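Local atomic coordinates of phosphoribosylaminoimidazole carboxylase, ATPase subunit (Bacillus anthracis, PDB entry 4DLK), a protein that probably catalyses the ATP-dependent carboxylation of 5-aminoimidazole ribonucleotide to its N5-carboxy form with bicarbonate, a step of bacterial purine synthesis. Residues P120-R125 with I180-V185; P143-T148 with Q158-S163. All coordinates share one frame; numbering follows the deposited sequence.

Contact 1 of 2, residues P120-R125 with I180-V185; sequences PVATYR and ILEKWV. With ATP (adenosine-5'-triphosphate), chain F.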
loop_
_atom_site.group_PDB
_atom_site.type_symbol
_atom_site.label_atom_id
_atom_site.label_comp_id
_atom_site.label_asym_id
_atom_site.label_seq_id
_atom_site.Cartn_x
_atom_site.Cartn_y
_atom_site.Cartn_z
ATOM N N PRO A 120 -23.300 7.863 -25.211
ATOM C CA PRO A 120 -22.838 8.509 -26.440
ATOM C C PRO A 120 -21.365 8.264 -26.790
ATOM O O PRO A 120 -20.494 8.250 -25.909
ATOM C CB PRO A 120 -23.074 9.996 -26.158
ATOM C CG PRO A 120 -22.879 10.109 -24.683
ATOM C CD PRO A 120 -23.424 8.830 -24.102
ATOM N N VAL A 121 -21.110 8.074 -28.081
ATOM C CA VAL A 121 -19.751 7.994 -28.633
ATOM C C VAL A 121 -19.704 8.875 -29.875
ATOM O O VAL A 121 -20.748 9.318 -30.358
ATOM C CB VAL A 121 -19.362 6.545 -29.028
ATOM C CG1 VAL A 121 -19.387 5.627 -27.817
ATOM C CG2 VAL A 121 -20.282 6.008 -30.119
ATOM N N ALA A 122 -18.505 9.125 -30.396
ATOM C CA ALA A 122 -18.367 9.816 -31.676
ATOM C C ALA A 122 -19.063 9.001 -32.769
ATOM O O ALA A 122 -18.996 7.768 -32.755
ATOM C CB ALA A 122 -16.897 10.016 -32.013
ATOM N N THR A 123 -19.755 9.682 -33.684
ATOM C CA THR A 123 -20.341 9.023 -34.855
ATOM C C THR A 123 -19.234 8.267 -35.589
ATOM O O THR A 123 -18.140 8.795 -35.794
ATOM C CB THR A 123 -21.037 10.031 -35.799
ATOM O OG1 THR A 123 -21.906 10.871 -35.034
ATOM C CG2 THR A 123 -21.887 9.308 -36.843
ATOM N N TYR A 124 -19.516 7.019 -35.946
ATOM C CA TYR A 124 -18.506 6.122 -36.495
ATOM C C TYR A 124 -19.092 5.213 -37.570
ATOM O O TYR A 124 -20.298 5.003 -37.614
ATOM C CB TYR A 124 -17.886 5.265 -35.389
ATOM C CG TYR A 124 -18.875 4.324 -34.723
ATOM C CD1 TYR A 124 -19.777 4.799 -33.775
ATOM C CD2 TYR A 124 -18.905 2.961 -35.041
ATOM C CE1 TYR A 124 -20.689 3.951 -33.165
ATOM C CE2 TYR A 124 -19.812 2.103 -34.427
ATOM C CZ TYR A 124 -20.701 2.610 -33.492
ATOM O OH TYR A 124 -21.607 1.788 -32.870
ATOM N N ARG A 125 -18.213 4.691 -38.425
ATOM C CA ARG A 125 -18.574 3.775 -39.503
ATOM C C ARG A 125 -17.495 2.716 -39.605
ATOM O O ARG A 125 -16.305 3.024 -39.529
ATOM C CB ARG A 125 -18.651 4.495 -40.857
ATOM C CG ARG A 125 -19.740 5.547 -40.987
ATOM C CD ARG A 125 -21.140 4.946 -41.002
ATOM N NE ARG A 125 -22.141 5.998 -41.171
ATOM C CZ ARG A 125 -22.719 6.662 -40.172
ATOM N NH1 ARG A 125 -22.422 6.381 -38.909
ATOM N NH2 ARG A 125 -23.605 7.609 -40.441
ATOM N N ILE A 180 -12.238 1.530 -38.352
ATOM C CA ILE A 180 -13.411 2.361 -38.121
ATOM C C ILE A 180 -13.066 3.815 -38.434
ATOM O O ILE A 180 -11.944 4.263 -38.176
ATOM C CB ILE A 180 -13.952 2.260 -36.672
ATOM C CG1 ILE A 180 -12.815 2.102 -35.654
ATOM C CG2 ILE A 180 -14.899 1.082 -36.528
ATOM C CD1 ILE A 180 -12.404 3.384 -34.984
ATOM N N LEU A 181 -14.015 4.538 -39.019
ATOM C CA LEU A 181 -13.862 5.975 -39.161
ATOM C C LEU A 181 -14.729 6.639 -38.108
ATOM O O LEU A 181 -15.905 6.303 -37.959
ATOM C CB LEU A 181 -14.244 6.459 -40.563
ATOM C CG LEU A 181 -13.822 7.898 -40.889
ATOM C CD1 LEU A 181 -12.312 8.003 -41.058
ATOM C CD2 LEU A 181 -14.532 8.427 -42.127
ATOM N N GLU A 182 -14.126 7.557 -37.360
ATOM C CA GLU A 182 -14.840 8.306 -36.338
ATOM C C GLU A 182 -14.813 9.777 -36.680
ATOM O O GLU A 182 -13.803 10.279 -37.149
ATOM C CB GLU A 182 -14.160 8.154 -34.983
ATOM C CG GLU A 182 -14.321 6.813 -34.301
ATOM C CD GLU A 182 -13.607 6.779 -32.966
ATOM O OE1 GLU A 182 -13.401 5.663 -32.450
ATOM O OE2 GLU A 182 -13.246 7.864 -32.434
ATOM N N LYS A 183 -15.911 10.468 -36.410
ATOM C CA LYS A 183 -15.935 11.917 -36.491
ATOM C C LYS A 183 -14.999 12.488 -35.428
ATOM O O LYS A 183 -14.931 11.983 -34.303
ATOM C CB LYS A 183 -17.358 12.438 -36.297
ATOM C CG LYS A 183 -17.543 13.900 -36.675
ATOM C CD LYS A 183 -19.017 14.260 -36.779
ATOM C CE LYS A 183 -19.189 15.664 -37.340
ATOM N NZ LYS A 183 -20.595 15.914 -37.769
ATOM N N TRP A 184 -14.255 13.521 -35.804
ATOM C CA TRP A 184 -13.369 14.205 -34.876
ATOM C C TRP A 184 -14.188 14.923 -33.840
ATOM O O TRP A 184 -15.111 15.668 -34.173
ATOM C CB TRP A 184 -12.480 15.186 -35.625
ATOM C CG TRP A 184 -11.497 15.916 -34.748
ATOM C CD1 TRP A 184 -11.669 17.149 -34.121
ATOM C CD2 TRP A 184 -10.148 15.481 -34.372
ATOM N NE1 TRP A 184 -10.551 17.492 -33.400
ATOM C CE2 TRP A 184 -9.600 16.539 -33.511
ATOM C CE3 TRP A 184 -9.370 14.364 -34.648
ATOM C CZ2 TRP A 184 -8.329 16.457 -32.970
ATOM C CZ3 TRP A 184 -8.086 14.295 -34.094
ATOM C CH2 TRP A 184 -7.580 15.316 -33.278
ATOM N N VAL A 185 -13.879 14.671 -32.574
ATOM C CA VAL A 185 -14.575 15.317 -31.467
ATOM C C VAL A 185 -13.714 16.492 -31.024
ATOM O O VAL A 185 -12.593 16.287 -30.566
ATOM C CB VAL A 185 -14.788 14.353 -30.271
ATOM C CG1 VAL A 185 -15.523 15.047 -29.130
ATOM C CG2 VAL A 185 -15.549 13.109 -30.703
HETATM P PG ATP F . -3.486 4.555 -26.144
HETATM O O1G ATP F . -4.861 4.187 -25.632
HETATM O O2G ATP F . -2.951 5.830 -25.516
HETATM O O3G ATP F . -2.509 3.406 -26.153
HETATM P PB ATP F . -4.890 4.615 -28.681
HETATM O O1B ATP F . -4.458 4.989 -30.066
HETATM O O2B ATP F . -5.475 3.258 -28.394
HETATM O O3B ATP F . -3.615 4.899 -27.720
HETATM P PA ATP F . -7.140 6.415 -28.796
HETATM O O1A ATP F . -7.948 7.037 -27.692
HETATM O O2A ATP F . -7.795 5.439 -29.740
HETATM O O3A ATP F . -5.869 5.743 -28.085
HETATM O "O5'" ATP F . -6.534 7.627 -29.669
HETATM C "C5'" ATP F . -5.402 8.364 -29.205
HETATM C "C4'" ATP F . -5.679 9.861 -29.190
HETATM O "O4'" ATP F . -6.236 10.282 -30.443
HETATM C "C3'" ATP F . -6.700 10.260 -28.134
HETATM O "O3'" ATP F . -6.096 10.539 -26.868
HETATM C "C2'" ATP F . -7.357 11.492 -28.722
HETATM O "O2'" ATP F . -6.638 12.673 -28.346
HETATM C "C1'" ATP F . -7.207 11.312 -30.219
HETATM N N9 ATP F . -8.524 10.903 -30.753
HETATM C C8 ATP F . -8.933 9.634 -30.964
HETATM N N7 ATP F . -10.194 9.603 -31.454
HETATM C C5 ATP F . -10.616 10.873 -31.562
HETATM C C6 ATP F . -11.854 11.549 -32.012
HETATM N N6 ATP F . -12.914 10.829 -32.460
HETATM N N1 ATP F . -11.889 12.905 -31.958
HETATM C C2 ATP F . -10.840 13.635 -31.513
HETATM N N3 ATP F . -9.685 13.083 -31.094
HETATM C C4 ATP F . -9.514 11.732 -31.092
#

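Contact 2 of 2, residues P143-T148 with Q158-S163; sequences PSVLKT and QVVLRS. With ATP (adenosine-5'-triphosphate), chain F.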
loop_
_atom_site.group_PDB
_atom_site.type_symbol
_atom_site.label_atom_id
_atom_site.label_comp_id
_atom_site.label_asym_id
_atom_site.label_seq_id
_atom_site.Cartn_x
_atom_site.Cartn_y
_atom_site.Cartn_z
ATOM N N PRO A 143 -13.220 17.274 -39.955
ATOM C CA PRO A 143 -12.175 16.278 -39.762
ATOM C C PRO A 143 -12.705 14.948 -39.204
ATOM O O PRO A 143 -13.796 14.899 -38.623
ATOM C CB PRO A 143 -11.227 16.955 -38.766
ATOM C CG PRO A 143 -12.083 17.921 -38.010
ATOM C CD PRO A 143 -13.351 18.165 -38.786
ATOM N N SER A 144 -11.932 13.884 -39.405
ATOM C CA SER A 144 -12.295 12.547 -38.942
ATOM C C SER A 144 -11.034 11.744 -38.650
ATOM O O SER A 144 -9.926 12.182 -38.965
ATOM C CB SER A 144 -13.170 11.832 -39.976
ATOM O OG SER A 144 -12.483 11.667 -41.208
ATOM N N VAL A 145 -11.203 10.574 -38.044
ATOM C CA VAL A 145 -10.061 9.743 -37.672
ATOM C C VAL A 145 -10.307 8.264 -37.998
ATOM O O VAL A 145 -11.317 7.670 -37.584
ATOM C CB VAL A 145 -9.657 9.961 -36.185
ATOM C CG1 VAL A 145 -10.783 9.568 -35.242
ATOM C CG2 VAL A 145 -8.382 9.203 -35.837
ATOM N N LEU A 146 -9.385 7.685 -38.757
ATOM C CA LEU A 146 -9.467 6.278 -39.111
ATOM C C LEU A 146 -8.574 5.469 -38.182
ATOM O O LEU A 146 -7.379 5.745 -38.075
ATOM C CB LEU A 146 -9.065 6.065 -40.579
ATOM C CG LEU A 146 -9.366 4.706 -41.216
ATOM C CD1 LEU A 146 -10.866 4.513 -41.393
ATOM C CD2 LEU A 146 -8.661 4.595 -42.560
ATOM N N LYS A 147 -9.159 4.479 -37.511
ATOM C CA LYS A 147 -8.421 3.610 -36.586
ATOM C C LYS A 147 -8.609 2.144 -36.947
ATOM O O LYS A 147 -9.714 1.731 -37.291
ATOM C CB LYS A 147 -8.921 3.789 -35.153
ATOM C CG LYS A 147 -9.029 5.218 -34.657
ATOM C CD LYS A 147 -9.647 5.244 -33.273
ATOM C CE LYS A 147 -9.942 6.671 -32.841
ATOM N NZ LYS A 147 -10.455 6.713 -31.442
ATOM N N THR A 148 -7.541 1.358 -36.845
ATOM C CA THR A 148 -7.658 -0.099 -36.917
ATOM C C THR A 148 -8.559 -0.579 -35.781
ATOM O O THR A 148 -8.470 -0.079 -34.651
ATOM C CB THR A 148 -6.290 -0.798 -36.806
ATOM O OG1 THR A 148 -5.654 -0.423 -35.574
ATOM C CG2 THR A 148 -5.381 -0.409 -37.976
ATOM N N GLN A 158 -3.454 4.619 -36.816
ATOM C CA GLN A 158 -4.375 5.741 -36.733
ATOM C C GLN A 158 -3.980 6.821 -37.736
ATOM O O GLN A 158 -2.812 7.192 -37.832
ATOM C CB GLN A 158 -4.378 6.299 -35.307
ATOM C CG GLN A 158 -5.649 7.027 -34.917
ATOM C CD GLN A 158 -5.851 7.086 -33.416
ATOM O OE1 GLN A 158 -6.058 6.058 -32.755
ATOM N NE2 GLN A 158 -5.803 8.289 -32.868
ATOM N N VAL A 159 -4.959 7.303 -38.494
ATOM C CA VAL A 159 -4.749 8.400 -39.436
ATOM C C VAL A 159 -5.848 9.434 -39.238
ATOM O O VAL A 159 -7.037 9.119 -39.333
ATOM C CB VAL A 159 -4.762 7.920 -40.909
ATOM C CG1 VAL A 159 -4.652 9.104 -41.860
ATOM C CG2 VAL A 159 -3.651 6.903 -41.169
ATOM N N VAL A 160 -5.442 10.665 -38.948
ATOM C CA VAL A 160 -6.383 11.767 -38.832
ATOM C C VAL A 160 -6.568 12.398 -40.215
ATOM O O VAL A 160 -5.592 12.721 -40.892
ATOM C CB VAL A 160 -5.910 12.802 -37.786
ATOM C CG1 VAL A 160 -6.844 14.007 -37.739
ATOM C CG2 VAL A 160 -5.815 12.151 -36.407
ATOM N N LEU A 161 -7.822 12.549 -40.632
ATOM C CA LEU A 161 -8.150 13.131 -41.928
ATOM C C LEU A 161 -8.686 14.548 -41.765
ATOM O O LEU A 161 -9.788 14.749 -41.248
ATOM C CB LEU A 161 -9.174 12.270 -42.678
ATOM C CG LEU A 161 -8.698 10.929 -43.236
ATOM C CD1 LEU A 161 -8.819 9.824 -42.195
ATOM C CD2 LEU A 161 -9.492 10.578 -44.480
ATOM N N ARG A 162 -7.896 15.520 -42.213
ATOM C CA ARG A 162 -8.277 16.928 -42.128
ATOM C C ARG A 162 -8.748 17.466 -43.482
ATOM O O ARG A 162 -9.527 18.418 -43.544
ATOM C CB ARG A 162 -7.125 17.764 -41.556
ATOM C CG ARG A 162 -6.635 17.267 -40.202
ATOM C CD ARG A 162 -5.989 18.371 -39.379
ATOM N NE ARG A 162 -5.718 17.933 -38.007
ATOM C CZ ARG A 162 -6.526 18.132 -36.964
ATOM N NH1 ARG A 162 -7.686 18.766 -37.107
ATOM N NH2 ARG A 162 -6.175 17.688 -35.766
ATOM N N SER A 163 -8.281 16.839 -44.560
ATOM C CA SER A 163 -8.690 17.194 -45.920
ATOM C C SER A 163 -8.450 16.021 -46.871
ATOM O O SER A 163 -7.910 14.988 -46.461
ATOM C CB SER A 163 -7.920 18.426 -46.405
ATOM O OG SER A 163 -6.535 18.146 -46.494
HETATM P PG ATP F . -3.486 4.555 -26.144
HETATM O O1G ATP F . -4.861 4.187 -25.632
HETATM O O2G ATP F . -2.951 5.830 -25.516
HETATM O O3G ATP F . -2.509 3.406 -26.153
HETATM P PB ATP F . -4.890 4.615 -28.681
HETATM O O1B ATP F . -4.458 4.989 -30.066
HETATM O O2B ATP F . -5.475 3.258 -28.394
HETATM O O3B ATP F . -3.615 4.899 -27.720
HETATM P PA ATP F . -7.140 6.415 -28.796
HETATM O O1A ATP F . -7.948 7.037 -27.692
HETATM O O2A ATP F . -7.795 5.439 -29.740
HETATM O O3A ATP F . -5.869 5.743 -28.085
HETATM O "O5'" ATP F . -6.534 7.627 -29.669
HETATM C "C5'" ATP F . -5.402 8.364 -29.205
HETATM C "C4'" ATP F . -5.679 9.861 -29.190
HETATM O "O4'" ATP F . -6.236 10.282 -30.443
HETATM C "C3'" ATP F . -6.700 10.260 -28.134
HETATM O "O3'" ATP F . -6.096 10.539 -26.868
HETATM C "C2'" ATP F . -7.357 11.492 -28.722
HETATM O "O2'" ATP F . -6.638 12.673 -28.346
HETATM C "C1'" ATP F . -7.207 11.312 -30.219
HETATM N N9 ATP F . -8.524 10.903 -30.753
HETATM C C8 ATP F . -8.933 9.634 -30.964
HETATM N N7 ATP F . -10.194 9.603 -31.454
HETATM C C5 ATP F . -10.616 10.873 -31.562
HETATM C C6 ATP F . -11.854 11.549 -32.012
HETATM N N6 ATP F . -12.914 10.829 -32.460
HETATM N N1 ATP F . -11.889 12.905 -31.958
HETATM C C2 ATP F . -10.840 13.635 -31.513
HETATM N N3 ATP F . -9.685 13.083 -31.094
HETATM C C4 ATP F . -9.514 11.732 -31.092
#

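Contact 1 of 2, residues P120-R125 with I180-V185
Ile180 opens the pairing with Arg125: its CA and CG2 lie against the carbonyl O of Arg125, the acceptor for Leu181 N at 2.8 Å. Leu181 returns the bond through its own O to Arg125 N, closing a hydrogen-bonded antiparallel pair, and the same oxygen lies 3.0 Å from Tyr124 CA. Its side chain leaves on the Arg125 side of the sheet, toward helix 130-140, where Glu139 forms a salt bridge with Arg125. Glu182 faces Tyr124 as the non-hydrogen-bonded pair, with CG 4.0 Å from Tyr124 CB. With CG held beside its backbone N (chi1 -73°) and the chain extended beyond, its carboxylate extends to the adenine, where OE2 accepts ATP N6 at 3.0 Å; Lys111 and Lys147 make salt bridges with OE1 and OE2. The Tyr124 ring turns to helix 107-116, its hydroxyl bonded to Glu115 and Asn112. Lys183 is held at both ends of its backbone: N donates to Thr123 O at 2.9 Å, nearly straight (169°), while O accepts the second N6 hydrogen bond. Trp184 swings its indole to the adenine, C2 of ATP lying over the centre of one ring face, 3.4 Å above the plane. Val185 N then donates to ATP N1 at 2.7 Å, almost perfectly straight (178°), and CG2 of Val185 packs on Ala122 CB at 3.6 Å. This strand end and following loop of the ATP-grasp domain read the base through Lys183 O, Val185 N and the Glu182 carboxylate. The pattern is consistent with a preference for adenine over guanine, whose N1 carries a hydrogen and whose C6 bears an oxygen; the two lysines probably keep Glu182 ionised as an acceptor.

Contact 2 of 2, residues P143-T148 with Q158-S163
Val145 and Gln158 pack closely between the strands, where CG2 of Val145 presses on Gln158 CG at 3.6 Å and the two side chains cross obliquely. Four backbone bonds hold strands 144-148 and 158-161 together, two each in the pairs Ser144–Leu161 and Leu146–Val159; the shortest, Leu161 N to Ser144 O, is 2.7 Å. On the Leu146 side of the sheet the packing is close and buried: Leu161 CD1 lies 4.1 Å from Leu146 CB, and helices 130-140 and 167-176 cover these residues. Ser144 OG is buried there beside Leu161 CB and has no polar partner in the model. The opposite side carries Val145, Lys147 and Gln158 and receives the nucleotide. Lys147 and Gln158 run side by side, pointing the same way, with Lys147 CG 3.6 Å from Gln158 OE1. CG of Lys147 sits beside the backbone N (chi1 -50°) and the chain is extended beyond it, bringing NZ to ATP N7 at 2.9 Å, with a weak bond to O2A. Gln158, its CG opposite the backbone N (chi1 -155°), sends NE2 to O4' (3.2 Å) and O5'. CG1 of Val145 comes within 3.7 Å of ATP N6. Looser than the buried Leu146 and Leu161 side is the Pro143 end: Arg162 is exposed, a face of its guanidinium resting on Val160 CG1, and it makes a cation-pi contact with Trp184, while Pro143, after a cis peptide bond, touches it only lightly. As in other ATP-grasp enzymes, the strand lysine bonds N7 and, weakly, the alpha-phosphate; its positive charge would probably partly balance that phosphate, whereas both Gln158 bonds are weak, so this side chain adds only a light contact.

Contacts 1 and 2 belong to one four-stranded antiparallel sheet, ordered 124-127, 179-183, 144-148, 158-161, and their centres lie 10 Å apart. Strands 179-183 and 144-148 are neighbours in it, joined by probable hydrogen bonds from Ile180 N to Lys147 O (2.7 Å) and from Val145 N to Glu182 O (2.8 Å). Along the chain, contact 2 is nested inside the loop closed by contact 1. Both grip the same ATP: residues 180-185 take the Watson–Crick edge of adenine, while 143-148 and 158-163 reach N7, the ribose and the alpha-phosphate. A bound calcium ion lies about 7 Å from the Gln158 side chain, and one about 10 Å from that of Glu182.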